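Local atomic coordinates of Blo t 1 allergen (Blomia tropicalis, PDB entry 5JT8), a protein that is a mite allergen of the papain family and probably acts as a cysteine protease made as a precursor with an inhibitory propeptide. Residues T126-Q131 with R300-T305; L149-Q153 with T329-L333; I244-V250 with V283-W288; M254-N258 with S321-N325. All coordinates share one frame; numbering follows the deposited sequence.

Interaction 1. Residues T126-Q131 with R300-T305; sequences TRIRQQ and RNSWGT. With NO3 (nitrate ion), chain I.
Arg300 stretches its side chain across to Thr126 and Arg127, with CG anti to the backbone N (chi1 169°). Its guanidinium holds two main-chain carbonyls. NH1 donates to Thr126 O at 2.7 Å, near the guanidinium plane. NH2 donates to Arg127 O at 2.9 Å, but it sits above that carbonyl plane. Tyr312 is a further partner of NH1. The main chains also join directly. Gly304 N bonds to Arg129 O at 3.1 Å, and Gln131 N bonds to Ser302 O at 2.9 Å. These bonds enclose the single bridge between Gln130 and Trp303.

Gln131 OE1 accepts from Ser302 OG at 2.8 Å. It also takes a weak bond from Trp303 NE1 at 3.3 Å, at the indole edge. The layout is consistent with a papain-like active site, where Gln131 probably corresponds to the oxyanion-hole glutamine and Asn301 to the triad asparagine, since its OD1 bonds to His281. Trp303 stacks on His281.

Ile128 packs against both Arg300 and Gly304. Its CD1 lies over one face of the guanidinium, toward the rim, and its CG2 is 3.6 Å from Gly304 C.

One water bridges Arg129 N and Asn301 O. A nitrate, probably from crystallisation, puts O3 at the edge of the Arg129 guanidinium, 2.7 Å from NH1. Glu147 pairs with Arg129 and also bonds Thr126 OG1. The Arg129 and Arg300 guanidinium planes stand 88° apart.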
loop_
_atom_site.group_PDB
_atom_site.type_symbol
_atom_site.label_atom_id
_atom_site.label_comp_id
_atom_site.label_asym_id
_atom_site.label_seq_id
_atom_site.Cartn_x
_atom_site.Cartn_y
_atom_site.Cartn_z
ATOM N N THR A 126 -1.990 12.530 -6.604
ATOM C CA THR A 126 -1.102 12.165 -7.699
ATOM C C THR A 126 -1.549 10.841 -8.304
ATOM O O THR A 126 -2.322 10.089 -7.701
ATOM C CB THR A 126 0.373 12.082 -7.240
ATOM O OG1 THR A 126 0.505 11.082 -6.226
ATOM C CG2 THR A 126 0.837 13.438 -6.688
ATOM N N ARG A 127 -1.064 10.568 -9.505
ATOM C CA ARG A 127 -1.468 9.378 -10.235
ATOM C C ARG A 127 -1.047 8.098 -9.543
ATOM O O ARG A 127 -0.086 8.076 -8.778
ATOM C CB ARG A 127 -0.900 9.413 -11.659
ATOM C CG ARG A 127 -1.495 10.514 -12.525
ATOM C CD ARG A 127 -1.176 10.284 -13.997
ATOM N NE ARG A 127 -2.355 10.438 -14.855
ATOM C CZ ARG A 127 -3.335 9.539 -14.960
ATOM N NH1 ARG A 127 -3.300 8.413 -14.250
ATOM N NH2 ARG A 127 -4.361 9.771 -15.769
ATOM N N ILE A 128 -1.775 7.029 -9.834
ATOM C CA ILE A 128 -1.532 5.732 -9.227
ATOM C C ILE A 128 -0.183 5.180 -9.688
ATOM O O ILE A 128 0.145 5.237 -10.871
ATOM C CB ILE A 128 -2.685 4.755 -9.569
ATOM C CG1 ILE A 128 -3.935 5.109 -8.743
ATOM C CG2 ILE A 128 -2.276 3.311 -9.359
ATOM C CD1 ILE A 128 -3.831 4.741 -7.278
ATOM N N ARG A 129 0.602 4.661 -8.745
ATOM C CA ARG A 129 1.931 4.124 -9.054
ATOM C C ARG A 129 1.910 2.606 -9.112
ATOM O O ARG A 129 0.924 1.974 -8.726
ATOM C CB ARG A 129 2.955 4.577 -8.014
ATOM C CG ARG A 129 2.839 6.031 -7.568
ATOM C CD ARG A 129 2.959 7.024 -8.736
ATOM N NE ARG A 129 3.128 8.404 -8.260
ATOM C CZ ARG A 129 3.066 9.484 -9.038
ATOM N NH1 ARG A 129 2.831 9.361 -10.339
ATOM N NH2 ARG A 129 3.240 10.690 -8.514
ATOM N N GLN A 130 3.014 2.015 -9.554
ATOM C CA GLN A 130 3.112 0.558 -9.663
ATOM C C GLN A 130 4.444 0.043 -9.114
ATOM O O GLN A 130 5.481 0.295 -9.704
ATOM C CB GLN A 130 2.950 0.120 -11.123
ATOM C CG GLN A 130 2.703 -1.374 -11.285
ATOM C CD GLN A 130 2.172 -1.755 -12.665
ATOM O OE1 GLN A 130 2.256 -0.982 -13.631
ATOM N NE2 GLN A 130 1.620 -2.960 -12.760
ATOM N N GLN A 131 4.422 -0.681 -7.996
ATOM C CA GLN A 131 5.680 -1.102 -7.373
ATOM C C GLN A 131 6.359 -2.237 -8.148
ATOM O O GLN A 131 7.578 -2.414 -8.062
ATOM C CB GLN A 131 5.446 -1.522 -5.917
ATOM C CG GLN A 131 4.587 -2.770 -5.758
ATOM C CD GLN A 131 4.293 -3.087 -4.302
ATOM O OE1 GLN A 131 3.377 -2.523 -3.717
ATOM N NE2 GLN A 131 5.083 -3.985 -3.707
ATOM N N ARG A 300 -5.954 3.518 -1.474
ATOM C CA ARG A 300 -5.038 3.760 -2.588
ATOM C C ARG A 300 -3.912 2.738 -2.573
ATOM O O ARG A 300 -3.100 2.701 -1.631
ATOM C CB ARG A 300 -4.452 5.166 -2.530
ATOM C CG ARG A 300 -3.310 5.390 -3.505
ATOM C CD ARG A 300 -2.753 6.784 -3.350
ATOM N NE ARG A 300 -1.532 6.981 -4.129
ATOM C CZ ARG A 300 -1.477 7.652 -5.275
ATOM N NH1 ARG A 300 -2.574 8.189 -5.799
ATOM N NH2 ARG A 300 -0.322 7.782 -5.902
ATOM N N ASN A 301 -3.865 1.918 -3.618
ATOM C CA ASN A 301 -2.900 0.826 -3.705
ATOM C C ASN A 301 -1.786 1.212 -4.685
ATOM O O ASN A 301 -1.904 2.211 -5.391
ATOM C CB ASN A 301 -3.610 -0.464 -4.133
ATOM C CG ASN A 301 -2.822 -1.727 -3.798
ATOM O OD1 ASN A 301 -1.660 -1.671 -3.406
ATOM N ND2 ASN A 301 -3.464 -2.877 -3.966
ATOM N N SER A 302 -0.709 0.430 -4.715
ATOM C CA SER A 302 0.433 0.704 -5.586
ATOM C C SER A 302 0.686 -0.444 -6.567
ATOM O O SER A 302 1.832 -0.864 -6.778
ATOM C CB SER A 302 1.686 0.966 -4.746
ATOM O OG SER A 302 1.930 -0.104 -3.836
ATOM N N TRP A 303 -0.390 -0.948 -7.170
ATOM C CA TRP A 303 -0.294 -2.080 -8.091
ATOM C C TRP A 303 -0.798 -1.731 -9.494
ATOM O O TRP A 303 -1.268 -2.602 -10.226
ATOM C CB TRP A 303 -1.078 -3.277 -7.552
ATOM C CG TRP A 303 -0.509 -3.885 -6.282
ATOM C CD1 TRP A 303 0.723 -3.670 -5.748
ATOM C CD2 TRP A 303 -1.164 -4.821 -5.417
ATOM N NE1 TRP A 303 0.881 -4.410 -4.608
ATOM C CE2 TRP A 303 -0.269 -5.120 -4.374
ATOM C CE3 TRP A 303 -2.428 -5.426 -5.419
ATOM C CZ2 TRP A 303 -0.588 -6.005 -3.338
ATOM C CZ3 TRP A 303 -2.751 -6.304 -4.384
ATOM C CH2 TRP A 303 -1.832 -6.585 -3.361
ATOM N N GLY A 304 -0.706 -0.457 -9.856
ATOM C CA GLY A 304 -1.141 -0.001 -11.162
ATOM C C GLY A 304 -2.640 0.231 -11.221
ATOM O O GLY A 304 -3.388 -0.195 -10.338
ATOM N N THR A 305 -3.078 0.902 -12.278
ATOM C CA THR A 305 -4.493 1.226 -12.455
ATOM C C THR A 305 -5.303 -0.005 -12.852
ATOM O O THR A 305 -6.524 0.062 -12.961
ATOM C CB THR A 305 -4.695 2.307 -13.534
ATOM O OG1 THR A 305 -4.177 1.831 -14.783
ATOM C CG2 THR A 305 -3.977 3.594 -13.153
HETATM N N NO3 I . 2.039 12.922 -10.508
HETATM O O1 NO3 I . 0.791 12.953 -10.724
HETATM O O2 NO3 I . 2.582 13.805 -9.778
HETATM O O3 NO3 I . 2.750 12.008 -11.026
HETATM O O HOH W 1 -0.263 4.434 -6.046
HETATM O O HOH W 2 2.284 8.472 -5.055
#

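Interaction 2. Residues L149-Q153 with T329-L333; sequences LYSIQ and TYATL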
loop_
_atom_site.group_PDB
_atom_site.type_symbol
_atom_site.label_atom_id
_atom_site.label_comp_id
_atom_site.label_asym_id
_atom_site.label_seq_id
_atom_site.Cartn_x
_atom_site.Cartn_y
_atom_site.Cartn_z
ATOM N N LEU A 149 -0.109 15.394 0.797
ATOM C CA LEU A 149 -0.002 16.579 1.639
ATOM C C LEU A 149 0.492 17.792 0.856
ATOM O O LEU A 149 0.008 18.897 1.090
ATOM C CB LEU A 149 0.914 16.303 2.834
ATOM C CG LEU A 149 0.348 15.282 3.818
ATOM C CD1 LEU A 149 1.298 15.036 5.012
ATOM C CD2 LEU A 149 -1.025 15.724 4.317
ATOM N N TYR A 150 1.441 17.605 -0.074
ATOM C CA TYR A 150 1.911 18.743 -0.877
ATOM C C TYR A 150 0.799 19.246 -1.778
ATOM O O TYR A 150 0.688 20.449 -2.039
ATOM C CB TYR A 150 3.160 18.383 -1.706
ATOM C CG TYR A 150 4.416 18.536 -0.882
ATOM C CD1 TYR A 150 5.089 19.754 -0.823
ATOM C CD2 TYR A 150 4.893 17.487 -0.123
ATOM C CE1 TYR A 150 6.218 19.911 -0.038
ATOM C CE2 TYR A 150 6.025 17.625 0.663
ATOM C CZ TYR A 150 6.682 18.840 0.704
ATOM O OH TYR A 150 7.808 18.982 1.488
ATOM N N SER A 151 -0.044 18.339 -2.244
ATOM C CA SER A 151 -1.171 18.758 -3.087
ATOM C C SER A 151 -2.194 19.491 -2.206
ATOM O O SER A 151 -2.640 20.591 -2.518
ATOM C CB SER A 151 -1.813 17.551 -3.781
ATOM O OG SER A 151 -2.823 17.966 -4.690
ATOM N N ILE A 152 -2.527 18.873 -1.079
ATOM C CA ILE A 152 -3.522 19.422 -0.176
ATOM C C ILE A 152 -3.122 20.805 0.393
ATOM O O ILE A 152 -3.908 21.750 0.347
ATOM C CB ILE A 152 -3.791 18.444 0.970
ATOM C CG1 ILE A 152 -4.432 17.162 0.418
ATOM C CG2 ILE A 152 -4.701 19.084 1.993
ATOM C CD1 ILE A 152 -4.519 16.026 1.440
ATOM N N GLN A 153 -1.896 20.942 0.888
ATOM C CA GLN A 153 -1.523 22.168 1.598
ATOM C C GLN A 153 -0.844 23.205 0.710
ATOM O O GLN A 153 -0.821 24.386 1.037
ATOM C CB GLN A 153 -0.639 21.812 2.803
ATOM C CG GLN A 153 -1.388 20.932 3.780
ATOM C CD GLN A 153 -0.614 20.636 5.041
ATOM O OE1 GLN A 153 0.180 19.698 5.088
ATOM N NE2 GLN A 153 -0.864 21.409 6.080
ATOM N N THR A 329 -0.734 5.347 10.236
ATOM C CA THR A 329 0.259 6.394 10.461
ATOM C C THR A 329 -0.029 7.604 9.614
ATOM O O THR A 329 -0.217 7.471 8.408
ATOM C CB THR A 329 1.677 5.917 10.117
ATOM O OG1 THR A 329 2.016 4.794 10.931
ATOM C CG2 THR A 329 2.702 7.053 10.330
ATOM N N TYR A 330 -0.051 8.787 10.226
ATOM C CA TYR A 330 -0.169 10.018 9.444
ATOM C C TYR A 330 1.135 10.827 9.501
ATOM O O TYR A 330 2.008 10.569 10.336
ATOM C CB TYR A 330 -1.359 10.865 9.931
ATOM C CG TYR A 330 -1.233 11.458 11.347
ATOM C CD1 TYR A 330 -1.693 10.763 12.455
ATOM C CD2 TYR A 330 -0.695 12.725 11.555
ATOM C CE1 TYR A 330 -1.613 11.306 13.737
ATOM C CE2 TYR A 330 -0.623 13.284 12.833
ATOM C CZ TYR A 330 -1.086 12.559 13.919
ATOM O OH TYR A 330 -1.025 13.084 15.189
ATOM N N ALA A 331 1.283 11.778 8.589
ATOM C CA ALA A 331 2.458 12.628 8.595
ATOM C C ALA A 331 2.053 14.091 8.634
ATOM O O ALA A 331 0.883 14.434 8.434
ATOM C CB ALA A 331 3.345 12.348 7.365
ATOM N N THR A 332 3.041 14.941 8.875
ATOM C CA THR A 332 2.837 16.366 9.057
ATOM C C THR A 332 3.905 17.130 8.289
ATOM O O THR A 332 5.100 16.849 8.456
ATOM C CB THR A 332 2.926 16.741 10.545
ATOM O OG1 THR A 332 1.949 15.985 11.269
ATOM C CG2 THR A 332 2.686 18.229 10.737
ATOM N N LEU A 333 3.483 18.064 7.440
ATOM C CA LEU A 333 4.418 18.941 6.737
ATOM C C LEU A 333 4.838 20.130 7.603
ATOM O O LEU A 333 6.037 20.395 7.817
ATOM C CB LEU A 333 3.805 19.453 5.437
ATOM C CG LEU A 333 3.436 18.440 4.353
ATOM C CD1 LEU A 333 3.205 19.153 3.024
ATOM C CD2 LEU A 333 4.526 17.377 4.187
ATOM O OXT LEU A 333 3.958 20.842 8.101
HETATM O O HOH W 3 0.511 18.383 7.096
#
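Leu333, the C-terminal residue, lays its side chain against Leu149, Tyr150 and Gln153 on one side of helix 139-154. Its CB meets Gln153 OE1 at 3.6 Å. The two side chains run past each other in opposite directions. One atom further, CG lies 3.6 Å from Leu149 CB and also touches the Gln153 amide oxygen. At CG the chain forks. CD1 sits over the centre of the Tyr150 ring, 3.9 Å from the centroid and only 10° off the ring normal, a CH-pi contact. CD2 rests against the same ring nearer its rim, 3.8 Å from Tyr150 CE2. Both methyls also meet Leu149 CB, and CD1 meets Gln153 OE1. CG is anti to the carbonyl carbon (chi1 -62°), which carries both methyls toward the helix.

Tyr150 OH bonds to His224 O, and Tyr223 meets the ring edge-to-face. Leu149 CD1 reaches Ala331, 4.1 Å from its CB, and lies 3.5 Å from Ala331 O. No direct hydrogen bond links the segments. A water accepts from Leu333 N at 3.0 Å and lies beside Gln153 OE1, though too close there for that bond to be trusted.

Strand 329-332 pairs with strand 227-230, and the chain then ends on the helix. This fits the papain fold, in which the C-terminal arm crosses back to the domain built round the long helix that begins at the active-site cysteine.

Interaction 3. Residues I244-V250 with V283-W288; sequences IQQHGPV and VILVGW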
loop_
_atom_site.group_PDB
_atom_site.type_symbol
_atom_site.label_atom_id
_atom_site.label_comp_id
_atom_site.label_asym_id
_atom_site.label_seq_id
_atom_site.Cartn_x
_atom_site.Cartn_y
_atom_site.Cartn_z
ATOM N N ILE A 244 -7.799 10.987 9.216
ATOM C CA ILE A 244 -7.795 11.217 7.777
ATOM C C ILE A 244 -8.334 12.597 7.459
ATOM O O ILE A 244 -7.780 13.311 6.622
ATOM C CB ILE A 244 -8.617 10.150 7.049
ATOM C CG1 ILE A 244 -7.855 8.819 7.067
ATOM C CG2 ILE A 244 -8.939 10.591 5.613
ATOM C CD1 ILE A 244 -8.719 7.617 6.665
ATOM N N GLN A 245 -9.413 12.974 8.138
ATOM C CA GLN A 245 -9.998 14.290 7.946
ATOM C C GLN A 245 -9.042 15.426 8.357
ATOM O O GLN A 245 -8.924 16.421 7.635
ATOM C CB GLN A 245 -11.309 14.419 8.726
ATOM C CG GLN A 245 -12.035 15.738 8.442
ATOM C CD GLN A 245 -13.372 15.892 9.178
ATOM O OE1 GLN A 245 -14.354 16.348 8.600
ATOM N NE2 GLN A 245 -13.393 15.548 10.453
ATOM N N GLN A 246 -8.374 15.284 9.507
ATOM C CA GLN A 246 -7.545 16.368 10.030
ATOM C C GLN A 246 -6.074 16.329 9.598
ATOM O O GLN A 246 -5.399 17.371 9.593
ATOM C CB GLN A 246 -7.595 16.401 11.562
ATOM C CG GLN A 246 -8.918 16.880 12.165
ATOM C CD GLN A 246 -9.729 17.822 11.263
ATOM O OE1 GLN A 246 -10.856 17.501 10.882
ATOM N NE2 GLN A 246 -9.171 18.996 10.944
ATOM N N HIS A 247 -5.556 15.157 9.258
ATOM C CA HIS A 247 -4.135 15.099 8.893
ATOM C C HIS A 247 -3.865 14.620 7.463
ATOM O O HIS A 247 -2.711 14.546 7.056
ATOM C CB HIS A 247 -3.383 14.222 9.901
ATOM C CG HIS A 247 -3.507 14.709 11.309
ATOM N ND1 HIS A 247 -2.822 15.808 11.773
ATOM C CD2 HIS A 247 -4.269 14.276 12.343
ATOM C CE1 HIS A 247 -3.139 16.021 13.039
ATOM N NE2 HIS A 247 -4.015 15.104 13.410
ATOM N N GLY A 248 -4.919 14.329 6.694
ATOM C CA GLY A 248 -4.732 13.865 5.324
ATOM C C GLY A 248 -4.704 12.347 5.175
ATOM O O GLY A 248 -4.957 11.614 6.140
ATOM N N PRO A 249 -4.429 11.862 3.950
ATOM C CA PRO A 249 -4.321 10.421 3.702
ATOM C C PRO A 249 -3.313 9.770 4.641
ATOM O O PRO A 249 -2.311 10.405 5.012
ATOM C CB PRO A 249 -3.857 10.353 2.249
ATOM C CG PRO A 249 -4.523 11.567 1.624
ATOM C CD PRO A 249 -4.417 12.638 2.698
ATOM N N VAL A 250 -3.605 8.538 5.048
ATOM C CA VAL A 250 -2.784 7.839 6.025
ATOM C C VAL A 250 -2.269 6.510 5.472
ATOM O O VAL A 250 -2.923 5.885 4.638
ATOM C CB VAL A 250 -3.576 7.589 7.328
ATOM C CG1 VAL A 250 -4.017 8.933 7.944
ATOM C CG2 VAL A 250 -4.780 6.693 7.072
ATOM N N VAL A 283 -0.475 0.241 2.327
ATOM C CA VAL A 283 -1.230 1.040 1.356
ATOM C C VAL A 283 -1.694 2.328 2.032
ATOM O O VAL A 283 -1.276 2.613 3.153
ATOM C CB VAL A 283 -2.444 0.288 0.790
ATOM C CG1 VAL A 283 -2.003 -0.922 -0.039
ATOM C CG2 VAL A 283 -3.403 -0.141 1.924
ATOM N N ILE A 284 -2.570 3.074 1.367
ATOM C CA ILE A 284 -3.036 4.373 1.852
ATOM C C ILE A 284 -4.560 4.435 1.926
ATOM O O ILE A 284 -5.244 4.038 0.984
ATOM C CB ILE A 284 -2.527 5.518 0.918
ATOM C CG1 ILE A 284 -0.986 5.561 0.906
ATOM C CG2 ILE A 284 -3.103 6.871 1.311
ATOM C CD1 ILE A 284 -0.422 6.426 -0.238
ATOM N N LEU A 285 -5.089 4.929 3.043
ATOM C CA LEU A 285 -6.502 5.292 3.119
ATOM C C LEU A 285 -6.651 6.736 2.692
ATOM O O LEU A 285 -5.965 7.612 3.217
ATOM C CB LEU A 285 -7.057 5.105 4.532
ATOM C CG LEU A 285 -7.136 3.700 5.130
ATOM C CD1 LEU A 285 -7.653 3.765 6.571
ATOM C CD2 LEU A 285 -8.055 2.843 4.263
ATOM N N VAL A 286 -7.530 6.994 1.733
ATOM C CA VAL A 286 -7.738 8.356 1.284
ATOM C C VAL A 286 -9.143 8.829 1.610
ATOM O O VAL A 286 -9.507 9.948 1.290
ATOM C CB VAL A 286 -7.507 8.514 -0.230
ATOM C CG1 VAL A 286 -6.052 8.195 -0.600
ATOM C CG2 VAL A 286 -8.489 7.671 -1.016
ATOM N N GLY A 287 -9.932 7.969 2.243
ATOM C CA GLY A 287 -11.271 8.354 2.643
ATOM C C GLY A 287 -12.226 7.220 2.950
ATOM O O GLY A 287 -11.830 6.066 3.129
ATOM N N TRP A 288 -13.505 7.556 2.998
ATOM C CA TRP A 288 -14.526 6.580 3.320
ATOM C C TRP A 288 -15.850 7.014 2.763
ATOM O O TRP A 288 -16.026 8.173 2.383
ATOM C CB TRP A 288 -14.637 6.403 4.829
ATOM C CG TRP A 288 -15.218 7.608 5.511
ATOM C CD1 TRP A 288 -16.537 7.873 5.720
ATOM C CD2 TRP A 288 -14.496 8.713 6.063
ATOM N NE1 TRP A 288 -16.687 9.072 6.377
ATOM C CE2 TRP A 288 -15.448 9.604 6.609
ATOM C CE3 TRP A 288 -13.139 9.029 6.170
ATOM C CZ2 TRP A 288 -15.086 10.785 7.254
ATOM C CZ3 TRP A 288 -12.780 10.205 6.801
ATOM C CH2 TRP A 288 -13.754 11.071 7.332
#
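Val250 and Leu285 form an antiparallel hydrogen-bonded pair, and the close packing centres on them. Val250 N donates to Leu285 O at 3.1 Å. Leu285 N returns a bond to Val250 O at 2.9 Å. Both side chains fall on the same face of the sheet. There Leu285 CB is wedged between Val250 CG2 at 3.8 Å and Ile244 CD1 at 3.7 Å. Ile244 comes in from the helix and crosses Leu285 at about a right angle. Ile244 CG1 lies anti to the carbonyl carbon (chi1 -72°), which carries CD1 to that spot. Pro249 packs on the other face, its CB 3.7 Å from Ile284 CG2.

Contacts thin out further along the strand, at Trp288. Ile244 CG2 reaches only the indole edge, 4.0 Å from CZ3. Gln245, partly exposed, comes no nearer than 4.4 Å, from its CB to Trp288 CH2. The indole NE1 bonds to Pro114 O.

Gly248, with positive phi, ends helix 237-247 and turns the chain into strand 250-254. That strand pairs with strand 281-291, which is flanked in turn by strand 294-300. Trp297 and Ile299 touch Leu285 from there, while Val240 packs on it from the helix.

Interaction 4. Residues M254-N258 with S321-N325; sequences MHGSN and SLGIN. With NO3 (nitrate ion), chain H.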
loop_
_atom_site.group_PDB
_atom_site.type_symbol
_atom_site.label_atom_id
_atom_site.label_comp_id
_atom_site.label_asym_id
_atom_site.label_seq_id
_atom_site.Cartn_x
_atom_site.Cartn_y
_atom_site.Cartn_z
ATOM N N MET A 254 -1.783 -3.868 5.998
ATOM C CA MET A 254 -2.833 -4.855 5.982
ATOM C C MET A 254 -2.402 -6.160 5.319
ATOM O O MET A 254 -1.229 -6.368 5.012
ATOM C CB MET A 254 -4.083 -4.267 5.308
ATOM C CG MET A 254 -3.798 -3.367 4.138
ATOM S SD MET A 254 -3.481 -4.363 2.681
ATOM C CE MET A 254 -4.977 -5.358 2.678
ATOM N N HIS A 255 -3.364 -7.054 5.136
ATOM C CA HIS A 255 -3.086 -8.380 4.624
ATOM C C HIS A 255 -3.270 -8.384 3.099
ATOM O O HIS A 255 -4.287 -8.851 2.583
ATOM C CB HIS A 255 -3.997 -9.413 5.313
ATOM C CG HIS A 255 -3.590 -10.832 5.070
ATOM N ND1 HIS A 255 -4.099 -11.889 5.796
ATOM C CD2 HIS A 255 -2.708 -11.370 4.190
ATOM C CE1 HIS A 255 -3.551 -13.015 5.373
ATOM N NE2 HIS A 255 -2.709 -12.727 4.396
ATOM N N GLY A 256 -2.285 -7.846 2.385
ATOM C CA GLY A 256 -2.386 -7.696 0.942
ATOM C C GLY A 256 -2.417 -9.002 0.159
ATOM O O GLY A 256 -3.003 -9.049 -0.922
ATOM N N SER A 257 -1.812 -10.062 0.699
ATOM C CA SER A 257 -1.698 -11.318 -0.045
ATOM C C SER A 257 -2.947 -12.200 0.070
ATOM O O SER A 257 -3.030 -13.248 -0.576
ATOM C CB SER A 257 -0.457 -12.105 0.401
ATOM O OG SER A 257 -0.511 -12.469 1.768
ATOM N N ASN A 258 -3.912 -11.773 0.882
ATOM C CA ASN A 258 -5.230 -12.418 0.918
ATOM C C ASN A 258 -5.849 -12.489 -0.484
ATOM O O ASN A 258 -5.810 -11.506 -1.230
ATOM C CB ASN A 258 -6.167 -11.673 1.880
ATOM C CG ASN A 258 -7.606 -12.162 1.789
ATOM O OD1 ASN A 258 -8.351 -11.790 0.879
ATOM N ND2 ASN A 258 -8.005 -12.998 2.738
ATOM N N SER A 321 -11.177 -5.271 9.090
ATOM C CA SER A 321 -11.038 -6.216 8.003
ATOM C C SER A 321 -9.597 -6.201 7.484
ATOM O O SER A 321 -9.031 -5.132 7.235
ATOM C CB SER A 321 -12.029 -5.882 6.883
ATOM O OG SER A 321 -11.840 -6.747 5.787
ATOM N N LEU A 322 -9.008 -7.386 7.367
ATOM C CA LEU A 322 -7.643 -7.523 6.863
ATOM C C LEU A 322 -6.604 -6.706 7.643
ATOM O O LEU A 322 -5.576 -6.360 7.093
ATOM C CB LEU A 322 -7.588 -7.115 5.385
ATOM C CG LEU A 322 -8.398 -7.944 4.394
ATOM C CD1 LEU A 322 -8.667 -7.126 3.159
ATOM C CD2 LEU A 322 -7.653 -9.229 4.017
ATOM N N GLY A 323 -6.892 -6.374 8.901
ATOM C CA GLY A 323 -5.962 -5.617 9.734
ATOM C C GLY A 323 -5.744 -4.152 9.350
ATOM O O GLY A 323 -4.744 -3.543 9.738
ATOM N N ILE A 324 -6.689 -3.585 8.607
ATOM C CA ILE A 324 -6.643 -2.184 8.189
ATOM C C ILE A 324 -6.398 -1.205 9.347
ATOM O O ILE A 324 -5.647 -0.234 9.198
ATOM C CB ILE A 324 -7.963 -1.807 7.474
ATOM C CG1 ILE A 324 -7.934 -2.311 6.031
ATOM C CG2 ILE A 324 -8.237 -0.293 7.523
ATOM C CD1 ILE A 324 -9.320 -2.340 5.392
ATOM N N ASN A 325 -7.015 -1.470 10.497
ATOM C CA ASN A 325 -6.854 -0.609 11.671
ATOM C C ASN A 325 -5.613 -0.876 12.534
ATOM O O ASN A 325 -5.443 -0.245 13.577
ATOM C CB ASN A 325 -8.080 -0.730 12.590
ATOM C CG ASN A 325 -9.375 -0.335 11.912
ATOM O OD1 ASN A 325 -9.804 -0.969 10.946
ATOM N ND2 ASN A 325 -10.021 0.712 12.434
HETATM N N NO3 H . -10.987 -14.465 4.642
HETATM O O1 NO3 H . -12.151 -14.364 5.139
HETATM O O2 NO3 H . -9.982 -14.138 5.342
HETATM O O3 NO3 H . -10.819 -14.893 3.459
#
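Met254 and His255 meet Leu322 where strand 250-254 of the papain-family sheet runs out into a type I beta turn, His255 to Asn258. One backbone bond ties the loops: His255 N donates to Leu322 O at 3.0 Å.

Met254 has CG between its backbone N and carbonyl carbon (chi1 38°), and the chain bends again at each later torsion. It therefore curls up compactly. Its CB presses on Leu322 O at 3.1 Å, and its CE comes round to Leu322 CD1 at 4.1 Å. The two side chains lie alongside and point the same way. Ile324 CG1 touches Met254 CB more loosely, at 4.4 Å.

Leu322 splits its two methyls. CD1 stays beside Met254 CE, while CD2 points further along the same segment, to His255 and Asn258. There CD2 packs on Asn258 CB at 3.6 Å and on His255 CB at 3.9 Å. Asn258 lies crosswise to Leu322, with CG anti to the backbone N (chi1 171°). Its CB sits over the centre of the His255 ring, which bonds through ND1 to Asp276. Met254 and Leu322 both touch Phe261.

Asn258 is also the N-cap of helix 259-262, its OD1 accepting from Phe261 N. The amide's other end, ND2, gives a weak bond at 3.5 Å to O3 of a nitrate, probably from the crystallisation liquor, and Ala273 N binds the same ion.

All four contacts lie in the papain-family part of the chain. Interactions 1, 3 and 4 join round strand 281-291. The centres of interactions 1 and 3 are about 16 Å apart, and Arg300 N probably hydrogen-bonds Ile284 O. Met254 of interaction 4 packs on Val283 of interaction 3, and Trp303 touches Gly256. Interaction 2 is closest to interaction 3, about 10 Å between centres: Tyr330 stacks on His247, and Ile152 meets Pro249. Along the chain, interaction 3 is nested inside the loops closed by interactions 1 and 2, while interactions 1 and 2 cross. The probable active-site contact (interaction 1) thus adjoins the sheet that carries interaction 3 and leads into interaction 4, while the C-terminus returns to helix 139-154.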